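Local coordinates for formate-dependent phosphoribosylglycinamide formyltransferase (Mycobacterium tuberculosis H37Rv, PDB 6KHR), which is an ATP-grasp family protein with a parallel beta-alpha-beta region near its N-terminus, at residues L32-P37 with V52-G57. Residues are numbered along the deposited sequence; the frame is centred on the assembly and turned at random.
Sequences LGSAEP and VIAVDG
Where the first strand of a beta-alpha-beta unit gives way to its helix, the loop is tied at Gly33 and Ser34 to the end of the neighbouring parallel strand. Leu32 forms a parallel beta bridge with Val55, CA to CA 5.2 Å, and Gly33 comes level with Asp56. The main-chain link runs from Gly33 N to Val55 O at 2.9 Å, with an N-H...O angle of 144°. On the face shared by Leu32 and Val55, Leu32 CD1 makes an apolar contact with Val55 CB at 4.2 Å. One residue on, where the first strand has ended, the side chain of Asp56 serves as acceptor. Its CG lies anti to its own N (chi1 -153°), which carries the carboxylate across to the loop, and OD2 accepts the N-H of Ser34 at 3.0 Å. The donor stands above the carboxylate plane, 44° out of it, and the bond is bent. Ser34 turns its side chain back on the strand: OG approaches Val55 O at 3.1 Å, at most a weak bond, and rests against Ala54 CB at 3.4 Å. His64 of helix 62-66 packs against Ser34, Ala54 and Asp56, while Val55 touches Met30 and, in the next strand, 69-72, Val71. Strand 28-32 lies between 51-56 and 92-95 in this Rossmann-like parallel sheet, consistent with the N-terminal domain of ATP-grasp relatives, and helix 36-47 makes the crossover.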
ATOM      1  N   LEU A  32      11.795  15.732   0.769  1.00 53.48           N
ATOM      2  CA  LEU A  32      12.147  16.650  -0.308  1.00 52.85           C
ATOM      3  C   LEU A  32      11.623  16.066  -1.618  1.00 56.30           C
ATOM      4  O   LEU A  32      12.148  15.064  -2.132  1.00 49.83           O
ATOM      5  CB  LEU A  32      13.657  16.877  -0.345  1.00 54.16           C
ATOM      6  CG  LEU A  32      14.272  17.975   0.539  1.00 59.17           C
ATOM      7  CD1 LEU A  32      13.400  18.347   1.732  1.00 52.79           C
ATOM      8  CD2 LEU A  32      15.670  17.588   1.006  1.00 55.48           C
ATOM      9  N   GLY A  33      10.571  16.671  -2.143  1.00 60.31           N
ATOM     10  CA  GLY A  33       9.861  16.141  -3.292  1.00 65.15           C
ATOM     11  C   GLY A  33       8.487  15.670  -2.852  1.00 69.42           C
ATOM     12  O   GLY A  33       8.323  15.082  -1.775  1.00 67.80           O
ATOM     13  N   SER A  34       7.500  15.970  -3.678  1.00 66.72           N
ATOM     14  CA  SER A  34       6.115  15.607  -3.328  1.00 66.51           C
ATOM     15  C   SER A  34       5.405  15.072  -4.550  1.00 64.24           C
ATOM     16  O   SER A  34       4.253  15.364  -4.715  1.00 60.00           O
ATOM     17  CB  SER A  34       5.382  16.759  -2.786  1.00 64.16           C
ATOM     18  OG  SER A  34       5.933  17.132  -1.560  1.00 63.67           O
ATOM     19  N   ALA A  35       6.063  14.199  -5.290  1.00 59.41           N
ATOM     20  CA  ALA A  35       5.434  13.605  -6.480  1.00 61.45           C
ATOM     21  C   ALA A  35       4.653  12.346  -6.112  1.00 64.56           C
ATOM     22  O   ALA A  35       4.386  12.103  -4.967  1.00 57.70           O
ATOM     23  CB  ALA A  35       6.470  13.331  -7.525  1.00 64.46           C
ATOM     24  N   GLU A  36       4.364  11.520  -7.095  1.00 70.87           N
ATOM     25  CA  GLU A  36       3.483  10.372  -6.817  1.00 64.81           C
ATOM     26  C   GLU A  36       4.030   9.425  -5.770  1.00 60.49           C
ATOM     27  O   GLU A  36       3.307   9.195  -4.825  1.00 61.42           O
ATOM     28  CB  GLU A  36       2.863   9.761  -8.057  1.00 72.28           C
ATOM     29  CG  GLU A  36       1.657  10.555  -8.494  1.00 97.08           C
ATOM     30  CD  GLU A  36       1.969  11.657  -9.486  1.00111.76           C
ATOM     31  OE1 GLU A  36       3.132  11.770  -9.875  1.00114.98           O
ATOM     32  OE2 GLU A  36       1.047  12.387  -9.863  1.00114.71           O
ATOM     33  N   PRO A  37       5.353   8.734  -5.750  1.00 54.76           N
ATOM     34  CA  PRO A  37       5.952   7.805  -4.783  1.00 58.99           C
ATOM     35  C   PRO A  37       6.197   8.460  -3.441  1.00 66.93           C
ATOM     36  O   PRO A  37       6.189   7.781  -2.405  1.00 65.92           O
ATOM     37  CB  PRO A  37       7.264   7.376  -5.458  1.00 52.17           C
ATOM     38  CG  PRO A  37       7.104   7.704  -6.885  1.00 48.17           C
ATOM     39  CD  PRO A  37       6.238   8.935  -6.914  1.00 44.36           C
ATOM     40  N   VAL A  52       4.742  13.553   8.867  1.00 55.50           N
ATOM     41  CA  VAL A  52       5.517  13.795   7.655  1.00 52.66           C
ATOM     42  C   VAL A  52       5.279  15.212   7.148  1.00 50.40           C
ATOM     43  O   VAL A  52       4.133  15.663   7.036  1.00 49.48           O
ATOM     44  CB  VAL A  52       5.196  12.790   6.534  1.00 51.14           C
ATOM     45  CG1 VAL A  52       5.971  13.181   5.276  1.00 44.60           C
ATOM     46  CG2 VAL A  52       5.541  11.376   6.975  1.00 53.58           C
ATOM     47  N   ILE A  53       6.370  15.895   6.822  1.00 50.77           N
ATOM     48  CA  ILE A  53       6.354  17.197   6.173  1.00 52.03           C
ATOM     49  C   ILE A  53       6.681  16.976   4.703  1.00 49.92           C
ATOM     50  O   ILE A  53       7.729  16.407   4.380  1.00 56.20           O
ATOM     51  CB  ILE A  53       7.372  18.141   6.824  1.00 68.47           C
ATOM     52  CG1 ILE A  53       7.136  18.210   8.333  1.00 68.07           C
ATOM     53  CG2 ILE A  53       7.348  19.513   6.165  1.00 80.54           C
ATOM     54  CD1 ILE A  53       8.423  18.354   9.121  1.00 63.01           C
ATOM     55  N   ALA A  54       5.798  17.415   3.814  1.00 50.41           N
ATOM     56  CA  ALA A  54       6.034  17.301   2.380  1.00 57.69           C
ATOM     57  C   ALA A  54       6.453  18.657   1.821  1.00 59.90           C
ATOM     58  O   ALA A  54       5.717  19.645   1.941  1.00 58.74           O
ATOM     59  CB  ALA A  54       4.802  16.765   1.649  1.00 50.62           C
ATOM     60  N   VAL A  55       7.636  18.696   1.219  1.00 63.58           N
ATOM     61  CA  VAL A  55       8.219  19.908   0.660  1.00 74.93           C
ATOM     62  C   VAL A  55       8.260  19.760  -0.850  1.00 80.37           C
ATOM     63  O   VAL A  55       8.606  18.690  -1.363  1.00 77.49           O
ATOM     64  CB  VAL A  55       9.633  20.165   1.221  1.00 67.32           C
ATOM     65  CG1 VAL A  55      10.194  21.433   0.641  1.00 56.07           C
ATOM     66  CG2 VAL A  55       9.611  20.224   2.744  1.00 63.63           C
ATOM     67  N   ASP A  56       7.905  20.828  -1.561  1.00 83.50           N
ATOM     68  CA  ASP A  56       8.082  20.863  -3.007  1.00 84.90           C
ATOM     69  C   ASP A  56       8.088  22.315  -3.468  1.00 84.53           C
ATOM     70  O   ASP A  56       7.936  23.241  -2.666  1.00 88.66           O
ATOM     71  CB  ASP A  56       7.007  20.044  -3.726  1.00 84.31           C
ATOM     72  CG  ASP A  56       7.490  19.514  -5.067  1.00 86.82           C
ATOM     73  OD1 ASP A  56       8.262  20.242  -5.739  1.00 84.96           O
ATOM     74  OD2 ASP A  56       7.122  18.374  -5.435  1.00 85.86           O
ATOM     75  N   GLY A  57       8.276  22.503  -4.777  1.00 75.92           N
ATOM     76  CA  GLY A  57       8.322  23.823  -5.385  1.00 69.54           C
ATOM     77  C   GLY A  57       6.985  24.512  -5.598  1.00 80.84           C
ATOM     78  O   GLY A  57       6.870  25.712  -5.334  1.00 86.73           O
TER